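Local coordinates for SEC-C motif domain protein (PDB 2I9W) that is of unknown function but binds two zinc ions, each through four cysteines, and carries a SEC-C motif beside a cystatin-like (NTF2-like) domain, at residues T8-I13 with F64-P69; T75-Q80 with T137-K142; K120-F123 with G128-A131; M160-T163 with C168-G171. All coordinates share one frame; numbering follows the deposited sequence.

Overall arrangement
The four contacts follow the fold from its N-terminal zinc site to its C-terminal one. Contact 1 sets the first zinc loop against helix 53-66 of the NTF2-like domain. Contacts 2 and 3 both use strand 128-142 of the four-stranded antiparallel sheet, with their centres about 26 Å apart. Contact 3 is the hairpin with strand 114-125, and in sequence it falls between the two segments of contact 2. Contact 4 comes last and lies at the SEC-C zinc. It touches contact 2 where Leu77 meets Ile169, with centres about 11 Å apart. Contacts 1 and 4 lie about 30 Å apart between centres, across the chain's centre: one zinc module packs on helix 53-66, the other beside strand 128-142.

Contact 1 of 4, residues T8-I13 with F64-P69; sequences TCPCQI and FVLVKP. With ZN (zinc ion), chain B.
This is a small apolar contact in which Pro10, from the N-terminal zinc loop, packs on Val65 and Leu66 in the last turn of helix 53-66. It joins the zinc-binding module to the NTF2-like domain. The proline ring meets the two helix residues with different atoms. Pro10 CB lies 3.8 Å from Val65 CB, and both methyls of Val65 also reach it. Val65 CG1, anti to the backbone N (chi1 175°), also reaches Pro10 CG, at 3.8 Å. Leu66 comes to the same ring atom, with its CG 3.9 Å from Pro10 CG, and its side chain crosses the proline at about a right angle. The whole approach is by carbon atoms.

Pro10 sits between two zinc ligands, so the packed ring is part of the metal loop itself. Cys9 SG binds the zinc ion at 2.3 Å and Cys11 SG at 2.4 Å. Cys29 and Cys30 complete the four-sulfur site. A short 3-10 segment at 10-12 follows Cys9, with Gln12 N bonded to Cys9 O at 2.9 Å. The two sulfurs face the metal, while the proline ring faces the helix.

Just beyond the contact, Val67 leaves the helix through a Schellman motif, and Lys68 takes the N-cap position of helix 69-74. Tyr61 and Ser62, earlier in helix 53-66, also touch Pro10. Val65 packs on Trp98 of strand 97-107, and Leu66 on Tyr26, so the two helix residues that carry the proline also reach the sheet and a neighbouring loop.

Contact 2 of 4, residues T75-Q80 with T137-K142; sequences TTLPAQ and TFVKIK
Leu77 holds CG anti to its own backbone nitrogen (chi1 -171°), and its second torsion of 74° then carries CD1 over to Val139 and Ile141. From the strand, Val139 places CG1 between its backbone N and carbonyl carbon (chi1 66°), where it meets that methyl. The contact is close: Leu77 CD1 is 3.4 Å from Val139 CG1. Leu77 CD1 is also 3.5 Å from Ile141 CD1. Both pairs are tighter than usual for methyl groups, so a single leucine methyl is pressed against two strand residues. The leucine crosses Val139 obliquely and Ile141 at about a right angle. Pro78 adds a weaker touch at the border. Its CD comes tip to tip with the end of Ile141, at 3.8 Å from Ile141 CD1.

Val139 and Ile141 are two apart on strand 128-142, so both side chains leave the same face of the antiparallel sheet of the NTF2-like domain. Segment 75-80 comes up to that face as the chain leaves helix 69-74. A short, weakly bonded helix follows at about 78-80, and Gln80 N is bonded to Leu77 O at 2.9 Å. Backbone bonds from Thr75 and Leu77 to Phe153 tie the segment to strand 149-153.

The same face is shared with the C-terminal zinc module. Leu77 also packs on Ile169, the residue between the zinc ligands Cys168 and Cys170. Val139 lies about 5 Å from the zinc ion, measured from its side chain, and near the ligand Cys180.

Contact 3 of 4, residues K120-F123 with G128-A131; sequences KAYF and GLQA
This contact is part of the beta hairpin of strands 114-125 and 128-142, where Phe123 pairs with Gln130 and Tyr122 with Ala131. The strand segments run antiparallel, with 155° between their directions. Phe123 and Gln130 form the hydrogen-bonded pair. Phe123 N gives a bond to Gln130 O at 2.8 Å, with the donor tilted from the carbonyl plane. Gln130 N returns one to Phe123 O at 2.9 Å, and this one is almost straight. Tyr122 and Ala131 are the non-hydrogen-bonded pair, with CA atoms 4.2 Å apart. Tyr122 CA makes a CA-H...O contact with Gln130 O at 3.2 Å, and Ala131 CA makes one with Ala121 O.

The two faces of the hairpin carry different packing. On one, Phe123 CG lies between the backbone N and the carbonyl carbon (chi1 59°), and this swings the ring across to the partner strand. Gln130 CB sits over one face of it, 3.9 Å from the centroid, as a CH-pi contact. With an alanine here, Gln130 CB would probably lose the ring beneath it, and His132 its stacking partner. On the other face, Ala131 CB lies over the Tyr122 ring, 4.1 Å from its centroid. Leu129 CD2 approaches Tyr122 CD2 at 4.2 Å.

The Tyr122 hydroxyl is hydrogen-bonded to Glu102 of strand 97-107, the neighbour of strand 114-125 in the sheet. Pro15 of the N-terminal region packs on Tyr122 and Leu129, while Phe123 stacks on His132 and touches Thr96, next to helix 86-95.

Contact 4 of 4, residues M160-T163 with C168-G171; sequences MSVT and CICG. With ZN (zinc ion), chain C.
Ile169 lies between two zinc ligands, yet its side chain points from the metal loop to the loop at 160-163, where Met160 and Val162 receive it. Met160 is a selenomethionine here, and its selenium takes part in the packing. Ile169 CD1 lies 3.8 Å from Met160 CE and equally close to Met160 SE. The two chains meet tip to tip. The bend at the third torsion of Met160 (85°) turns the methyl so that CE and SE both border the isoleucine. Val162 comes in at the other branch, with Val162 CG1 4.0 Å from Ile169 CG2, and crosses the isoleucine at about a right angle.

Residues 168-171 belong to the SEC-C motif, a small zinc-binding module. They form a type I turn, with Gly171 N bonded to Cys168 O at 3.0 Å. Cys168 SG holds the zinc ion at 2.3 Å and Cys170 SG at 2.4 Å, while Cys179 and Cys180 supply the other two sulfurs. Cys170 N also points straight at Cys168 SG, a weak bond at 3.7 Å. At that length it would probably add only a little to what the zinc ion does for the charge of the sulfur.

Ala79 of the NTF2-like domain also touches Ile169, Val162 packs on Phe176, and Met160 packs on Leu83 and Gln80.

Contact 1 of 4, residues T8-I13 with F64-P69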
loop_
_atom_site.group_PDB
_atom_site.type_symbol
_atom_site.label_atom_id
_atom_site.label_comp_id
_atom_site.label_asym_id
_atom_site.label_seq_id
_atom_site.Cartn_x
_atom_site.Cartn_y
_atom_site.Cartn_z
ATOM N N THR A 8 17.911 6.531 5.108
ATOM C CA THR A 8 17.340 5.229 4.881
ATOM C C THR A 8 15.853 5.388 4.522
ATOM O O THR A 8 15.068 6.111 5.183
ATOM C CB THR A 8 17.585 4.274 6.092
ATOM O OG1 THR A 8 18.994 4.222 6.409
ATOM C CG2 THR A 8 17.068 2.894 5.833
ATOM N N CYS A 9 15.468 4.731 3.456
ATOM C CA CYS A 9 14.059 4.705 3.072
ATOM C C CYS A 9 13.216 4.182 4.249
ATOM O O CYS A 9 13.602 3.215 4.908
ATOM C CB CYS A 9 13.821 3.844 1.859
ATOM S SG CYS A 9 12.170 4.121 1.182
ATOM N N PRO A 10 12.069 4.808 4.540
ATOM C CA PRO A 10 11.341 4.256 5.682
ATOM C C PRO A 10 11.068 2.765 5.594
ATOM O O PRO A 10 11.151 2.093 6.612
ATOM C CB PRO A 10 10.066 5.083 5.731
ATOM C CG PRO A 10 10.423 6.367 5.109
ATOM C CD PRO A 10 11.438 6.040 4.040
ATOM N N CYS A 11 10.782 2.242 4.403
ATOM C CA CYS A 11 10.434 0.814 4.262
ATOM C C CYS A 11 11.588 -0.129 4.508
ATOM O O CYS A 11 11.378 -1.346 4.606
ATOM C CB CYS A 11 9.813 0.500 2.897
ATOM S SG CYS A 11 10.991 0.200 1.617
ATOM N N GLN A 12 12.797 0.430 4.577
ATOM C CA GLN A 12 14.020 -0.321 4.794
ATOM C C GLN A 12 14.412 -0.378 6.267
ATOM O O GLN A 12 15.388 -1.044 6.605
ATOM C CB GLN A 12 15.175 0.299 4.017
ATOM C CG GLN A 12 14.949 0.329 2.539
ATOM C CD GLN A 12 15.276 -0.966 1.868
ATOM O OE1 GLN A 12 16.403 -1.458 1.967
ATOM N NE2 GLN A 12 14.308 -1.522 1.145
ATOM N N ILE A 13 13.674 0.324 7.122
ATOM C CA ILE A 13 13.870 0.242 8.564
ATOM C C ILE A 13 13.117 -0.971 9.133
ATOM O O ILE A 13 11.903 -1.029 9.118
ATOM C CB ILE A 13 13.458 1.586 9.219
ATOM C CG1 ILE A 13 14.461 2.656 8.738
ATOM C CG2 ILE A 13 13.524 1.472 10.768
ATOM C CD1 ILE A 13 13.985 4.024 8.816
ATOM N N PHE A 64 3.028 6.676 4.516
ATOM C CA PHE A 64 2.524 6.935 5.891
ATOM C C PHE A 64 3.591 7.684 6.686
ATOM O O PHE A 64 3.360 8.762 7.250
ATOM C CB PHE A 64 2.155 5.625 6.596
ATOM C CG PHE A 64 0.908 4.965 6.039
ATOM C CD1 PHE A 64 -0.214 5.742 5.787
ATOM C CD2 PHE A 64 0.836 3.613 5.827
ATOM C CE1 PHE A 64 -1.380 5.180 5.297
ATOM C CE2 PHE A 64 -0.346 3.049 5.317
ATOM C CZ PHE A 64 -1.423 3.859 5.050
ATOM N N VAL A 65 4.804 7.129 6.679
ATOM C CA VAL A 65 5.890 7.688 7.484
ATOM C C VAL A 65 6.201 9.131 7.077
ATOM O O VAL A 65 6.352 10.010 7.962
ATOM C CB VAL A 65 7.164 6.815 7.366
ATOM C CG1 VAL A 65 8.353 7.506 8.146
ATOM C CG2 VAL A 65 6.894 5.433 7.860
ATOM N N LEU A 66 6.268 9.379 5.763
ATOM C CA LEU A 66 6.655 10.680 5.217
ATOM C C LEU A 66 5.481 11.644 5.020
ATOM O O LEU A 66 5.680 12.802 4.665
ATOM C CB LEU A 66 7.438 10.510 3.913
ATOM C CG LEU A 66 8.749 9.679 4.018
ATOM C CD1 LEU A 66 9.357 9.403 2.624
ATOM C CD2 LEU A 66 9.833 10.305 4.954
ATOM N N VAL A 67 4.270 11.166 5.302
ATOM C CA VAL A 67 3.004 11.973 5.294
ATOM C C VAL A 67 2.686 12.472 3.876
ATOM O O VAL A 67 2.687 13.674 3.579
ATOM C CB VAL A 67 2.912 13.115 6.363
ATOM C CG1 VAL A 67 1.467 13.630 6.422
ATOM C CG2 VAL A 67 3.359 12.635 7.745
ATOM N N LYS A 68 2.445 11.497 3.012
ATOM C CA LYS A 68 2.082 11.694 1.606
ATOM C C LYS A 68 0.704 11.062 1.375
ATOM O O LYS A 68 0.558 9.975 0.772
ATOM C CB LYS A 68 3.146 11.086 0.717
ATOM C CG LYS A 68 4.491 11.774 0.979
ATOM C CD LYS A 68 5.510 11.427 -0.024
ATOM C CE LYS A 68 6.813 12.130 0.306
ATOM N NZ LYS A 68 6.924 13.405 -0.421
ATOM N N PRO A 69 -0.345 11.718 1.921
ATOM C CA PRO A 69 -1.641 11.070 1.901
ATOM C C PRO A 69 -2.243 10.974 0.492
ATOM O O PRO A 69 -3.055 10.093 0.251
ATOM C CB PRO A 69 -2.475 11.940 2.829
ATOM C CG PRO A 69 -1.820 13.317 2.737
ATOM C CD PRO A 69 -0.378 13.049 2.561
HETATM ZN ZN ZN B . 11.403 2.120 0.275
#

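Contact 2 of 4, residues T75-Q80 with T137-K142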
loop_
_atom_site.group_PDB
_atom_site.type_symbol
_atom_site.label_atom_id
_atom_site.label_comp_id
_atom_site.label_asym_id
_atom_site.label_seq_id
_atom_site.Cartn_x
_atom_site.Cartn_y
_atom_site.Cartn_z
ATOM N N THR A 75 -3.285 5.116 -4.594
ATOM C CA THR A 75 -2.958 3.708 -4.732
ATOM C C THR A 75 -4.040 2.809 -4.103
ATOM O O THR A 75 -3.810 1.596 -3.982
ATOM C CB THR A 75 -1.564 3.341 -4.137
ATOM O OG1 THR A 75 -1.488 3.711 -2.757
ATOM C CG2 THR A 75 -0.424 4.047 -4.937
ATOM N N THR A 76 -5.164 3.390 -3.673
ATOM C CA THR A 76 -6.331 2.616 -3.254
ATOM C C THR A 76 -7.222 2.348 -4.460
ATOM O O THR A 76 -7.294 3.186 -5.375
ATOM C CB THR A 76 -7.101 3.369 -2.174
ATOM O OG1 THR A 76 -6.220 3.630 -1.099
ATOM C CG2 THR A 76 -8.288 2.546 -1.612
ATOM N N LEU A 77 -7.862 1.187 -4.466
ATOM C CA LEU A 77 -8.836 0.822 -5.506
ATOM C C LEU A 77 -9.628 2.043 -5.913
ATOM O O LEU A 77 -10.204 2.696 -5.040
ATOM C CB LEU A 77 -9.808 -0.257 -4.992
ATOM C CG LEU A 77 -10.692 -0.817 -6.123
ATOM C CD1 LEU A 77 -9.869 -1.733 -7.032
ATOM C CD2 LEU A 77 -11.889 -1.561 -5.559
ATOM N N PRO A 78 -9.617 2.405 -7.222
ATOM C CA PRO A 78 -10.268 3.670 -7.641
ATOM C C PRO A 78 -11.741 3.861 -7.144
ATOM O O PRO A 78 -12.104 4.948 -6.727
ATOM C CB PRO A 78 -10.149 3.629 -9.172
ATOM C CG PRO A 78 -8.911 2.787 -9.430
ATOM C CD PRO A 78 -8.968 1.736 -8.368
ATOM N N ALA A 79 -12.534 2.791 -7.151
ATOM C CA ALA A 79 -13.926 2.816 -6.679
ATOM C C ALA A 79 -14.093 3.170 -5.213
ATOM O O ALA A 79 -15.204 3.497 -4.801
ATOM C CB ALA A 79 -14.609 1.464 -6.957
ATOM N N GLN A 80 -13.016 3.067 -4.429
ATOM C CA GLN A 80 -13.047 3.372 -2.991
ATOM C C GLN A 80 -12.497 4.746 -2.659
ATOM O O GLN A 80 -12.611 5.199 -1.527
ATOM C CB GLN A 80 -12.227 2.334 -2.212
ATOM C CG GLN A 80 -12.809 0.950 -2.209
ATOM C CD GLN A 80 -11.990 -0.037 -1.407
ATOM O OE1 GLN A 80 -10.776 -0.116 -1.564
ATOM N NE2 GLN A 80 -12.647 -0.791 -0.531
ATOM N N THR A 137 -4.695 -7.118 0.956
ATOM C CA THR A 137 -5.015 -7.626 -0.332
ATOM C C THR A 137 -5.008 -6.523 -1.369
ATOM O O THR A 137 -5.434 -5.371 -1.103
ATOM C CB THR A 137 -6.385 -8.343 -0.381
ATOM O OG1 THR A 137 -6.424 -9.337 0.657
ATOM C CG2 THR A 137 -6.563 -9.009 -1.762
ATOM N N PHE A 138 -4.497 -6.906 -2.521
ATOM C CA PHE A 138 -4.294 -6.004 -3.645
ATOM C C PHE A 138 -4.895 -6.611 -4.906
ATOM O O PHE A 138 -4.949 -7.830 -5.073
ATOM C CB PHE A 138 -2.810 -5.735 -3.846
ATOM C CG PHE A 138 -2.119 -5.184 -2.618
ATOM C CD1 PHE A 138 -1.719 -6.037 -1.601
ATOM C CD2 PHE A 138 -1.935 -3.828 -2.479
ATOM C CE1 PHE A 138 -1.111 -5.563 -0.484
ATOM C CE2 PHE A 138 -1.298 -3.351 -1.350
ATOM C CZ PHE A 138 -0.928 -4.248 -0.353
ATOM N N VAL A 139 -5.325 -5.731 -5.817
ATOM C CA VAL A 139 -5.890 -6.153 -7.102
ATOM C C VAL A 139 -5.126 -5.451 -8.211
ATOM O O VAL A 139 -4.772 -4.277 -8.082
ATOM C CB VAL A 139 -7.422 -5.908 -7.217
ATOM C CG1 VAL A 139 -7.772 -4.421 -7.209
ATOM C CG2 VAL A 139 -7.989 -6.621 -8.461
ATOM N N LYS A 140 -4.878 -6.200 -9.281
ATOM C CA LYS A 140 -4.272 -5.709 -10.505
ATOM C C LYS A 140 -5.382 -5.297 -11.475
ATOM O O LYS A 140 -6.253 -6.121 -11.840
ATOM C CB LYS A 140 -3.356 -6.786 -11.119
ATOM C CG LYS A 140 -2.110 -6.230 -11.805
ATOM C CD LYS A 140 -1.187 -7.316 -12.398
ATOM C CE LYS A 140 0.274 -6.802 -12.508
ATOM N N ILE A 141 -5.296 -4.043 -11.916
ATOM C CA ILE A 141 -6.219 -3.428 -12.863
ATOM C C ILE A 141 -5.483 -2.852 -14.072
ATOM O O ILE A 141 -4.513 -2.115 -13.921
ATOM C CB ILE A 141 -7.013 -2.287 -12.227
ATOM C CG1 ILE A 141 -7.825 -2.775 -11.010
ATOM C CG2 ILE A 141 -7.920 -1.648 -13.291
ATOM C CD1 ILE A 141 -8.381 -1.560 -10.186
ATOM N N LYS A 142 -5.953 -3.185 -15.265
ATOM C CA LYS A 142 -5.373 -2.649 -16.513
ATOM C C LYS A 142 -5.650 -1.153 -16.699
ATOM O O LYS A 142 -6.686 -0.644 -16.246
ATOM C CB LYS A 142 -5.911 -3.415 -17.718
ATOM C CG LYS A 142 -5.358 -4.811 -17.825
#

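Contact 3 of 4, residues K120-F123 with G128-A131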
loop_
_atom_site.group_PDB
_atom_site.type_symbol
_atom_site.label_atom_id
_atom_site.label_comp_id
_atom_site.label_asym_id
_atom_site.label_seq_id
_atom_site.Cartn_x
_atom_site.Cartn_y
_atom_site.Cartn_z
ATOM N N LYS A 120 4.312 -6.536 9.357
ATOM C CA LYS A 120 4.208 -5.886 10.643
ATOM C C LYS A 120 4.706 -4.465 10.497
ATOM O O LYS A 120 5.844 -4.235 10.050
ATOM C CB LYS A 120 5.045 -6.624 11.698
ATOM C CG LYS A 120 4.508 -7.999 12.003
ATOM C CD LYS A 120 5.298 -8.760 13.046
ATOM C CE LYS A 120 4.653 -10.124 13.221
ATOM N NZ LYS A 120 5.150 -10.887 14.392
ATOM N N ALA A 121 3.844 -3.522 10.830
ATOM C CA ALA A 121 4.216 -2.102 10.850
ATOM C C ALA A 121 4.419 -1.661 12.293
ATOM O O ALA A 121 3.488 -1.717 13.100
ATOM C CB ALA A 121 3.132 -1.245 10.198
ATOM N N TYR A 122 5.640 -1.216 12.624
ATOM C CA TYR A 122 6.011 -0.989 14.000
ATOM C C TYR A 122 5.779 0.446 14.367
ATOM O O TYR A 122 5.878 1.321 13.531
ATOM C CB TYR A 122 7.492 -1.341 14.250
ATOM C CG TYR A 122 7.765 -2.824 14.167
ATOM C CD1 TYR A 122 7.970 -3.436 12.944
ATOM C CD2 TYR A 122 7.855 -3.605 15.319
ATOM C CE1 TYR A 122 8.242 -4.822 12.842
ATOM C CE2 TYR A 122 8.097 -4.999 15.228
ATOM C CZ TYR A 122 8.288 -5.584 13.977
ATOM O OH TYR A 122 8.566 -6.936 13.886
ATOM N N PHE A 123 5.447 0.704 15.622
ATOM C CA PHE A 123 5.334 2.083 16.059
ATOM C C PHE A 123 5.664 2.194 17.533
ATOM O O PHE A 123 5.681 1.202 18.248
ATOM C CB PHE A 123 3.942 2.653 15.731
ATOM C CG PHE A 123 2.803 1.896 16.374
ATOM C CD1 PHE A 123 2.264 0.766 15.741
ATOM C CD2 PHE A 123 2.286 2.300 17.586
ATOM C CE1 PHE A 123 1.256 0.057 16.320
ATOM C CE2 PHE A 123 1.254 1.596 18.168
ATOM C CZ PHE A 123 0.734 0.477 17.522
ATOM N N GLY A 128 5.962 1.221 24.695
ATOM C CA GLY A 128 7.162 0.627 24.092
ATOM C C GLY A 128 6.969 0.399 22.600
ATOM O O GLY A 128 6.084 1.003 22.015
ATOM N N LEU A 129 7.785 -0.461 21.996
ATOM C CA LEU A 129 7.653 -0.766 20.561
ATOM C C LEU A 129 6.513 -1.751 20.352
ATOM O O LEU A 129 6.517 -2.830 20.945
ATOM C CB LEU A 129 8.945 -1.359 19.975
ATOM C CG LEU A 129 9.356 -0.876 18.596
ATOM C CD1 LEU A 129 9.787 0.590 18.708
ATOM C CD2 LEU A 129 10.485 -1.712 18.009
ATOM N N GLN A 130 5.551 -1.358 19.516
ATOM C CA GLN A 130 4.338 -2.130 19.175
ATOM C C GLN A 130 4.290 -2.377 17.661
ATOM O O GLN A 130 4.985 -1.699 16.900
ATOM C CB GLN A 130 3.098 -1.326 19.573
ATOM C CG GLN A 130 3.102 -0.801 21.030
ATOM C CD GLN A 130 2.395 -1.725 22.014
ATOM O OE1 GLN A 130 1.600 -2.565 21.620
ATOM N NE2 GLN A 130 2.659 -1.543 23.300
ATOM N N ALA A 131 3.480 -3.333 17.228
ATOM C CA ALA A 131 3.328 -3.604 15.804
ATOM C C ALA A 131 1.900 -3.878 15.430
ATOM O O ALA A 131 1.160 -4.453 16.234
ATOM C CB ALA A 131 4.232 -4.805 15.362
#

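Contact 4 of 4, residues M160-T163 with C168-G171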
loop_
_atom_site.group_PDB
_atom_site.type_symbol
_atom_site.label_atom_id
_atom_site.label_comp_id
_atom_site.label_asym_id
_atom_site.label_seq_id
_atom_site.Cartn_x
_atom_site.Cartn_y
_atom_site.Cartn_z
HETATM N N MSE A 160 -19.165 0.253 2.410
HETATM C CA MSE A 160 -19.691 0.266 1.041
HETATM C C MSE A 160 -20.936 -0.556 1.003
HETATM O O MSE A 160 -21.103 -1.475 1.787
HETATM C CB MSE A 160 -18.703 -0.352 0.073
HETATM C CG MSE A 160 -17.317 0.187 0.168
HETATM SE SE MSE A 160 -16.229 -0.699 -1.190
HETATM C CE MSE A 160 -16.669 0.485 -2.725
ATOM N N SER A 161 -21.816 -0.224 0.080
ATOM C CA SER A 161 -23.036 -0.963 -0.095
ATOM C C SER A 161 -22.966 -1.474 -1.533
ATOM O O SER A 161 -23.550 -0.886 -2.434
ATOM C CB SER A 161 -24.241 -0.049 0.182
ATOM O OG SER A 161 -24.388 0.243 1.589
ATOM N N VAL A 162 -22.254 -2.591 -1.696
ATOM C CA VAL A 162 -21.949 -3.225 -2.977
ATOM C C VAL A 162 -22.908 -4.379 -3.197
ATOM O O VAL A 162 -23.272 -5.088 -2.266
ATOM C CB VAL A 162 -20.483 -3.792 -2.948
ATOM C CG1 VAL A 162 -20.060 -4.388 -4.304
ATOM C CG2 VAL A 162 -19.513 -2.723 -2.545
ATOM N N THR A 163 -23.343 -4.552 -4.439
ATOM C CA THR A 163 -24.255 -5.616 -4.807
ATOM C C THR A 163 -23.460 -6.876 -5.197
ATOM O O THR A 163 -22.678 -6.847 -6.137
ATOM C CB THR A 163 -25.143 -5.169 -5.964
ATOM O OG1 THR A 163 -25.858 -3.973 -5.605
ATOM C CG2 THR A 163 -26.083 -6.281 -6.325
ATOM N N CYS A 168 -17.703 -6.652 -10.398
ATOM C CA CYS A 168 -16.835 -6.246 -9.328
ATOM C C CYS A 168 -16.461 -4.772 -9.475
ATOM O O CYS A 168 -16.307 -4.259 -10.593
ATOM C CB CYS A 168 -15.562 -7.085 -9.296
ATOM S SG CYS A 168 -14.703 -6.860 -7.783
ATOM N N ILE A 169 -16.321 -4.115 -8.325
ATOM C CA ILE A 169 -15.893 -2.738 -8.226
ATOM C C ILE A 169 -14.504 -2.480 -8.811
ATOM O O ILE A 169 -14.196 -1.337 -9.085
ATOM C CB ILE A 169 -15.951 -2.205 -6.770
ATOM C CG1 ILE A 169 -15.100 -3.059 -5.800
ATOM C CG2 ILE A 169 -17.405 -2.163 -6.333
ATOM C CD1 ILE A 169 -15.045 -2.529 -4.339
ATOM N N CYS A 170 -13.693 -3.518 -8.988
ATOM C CA CYS A 170 -12.377 -3.355 -9.647
ATOM C C CYS A 170 -12.462 -3.251 -11.143
ATOM O O CYS A 170 -11.490 -2.868 -11.792
ATOM C CB CYS A 170 -11.416 -4.491 -9.305
ATOM S SG CYS A 170 -11.713 -6.019 -10.116
ATOM N N GLY A 171 -13.609 -3.620 -11.710
ATOM C CA GLY A 171 -13.804 -3.522 -13.166
ATOM C C GLY A 171 -13.423 -4.778 -13.943
ATOM O O GLY A 171 -13.419 -4.781 -15.170
HETATM ZN ZN ZN C . -12.491 -7.336 -8.308
#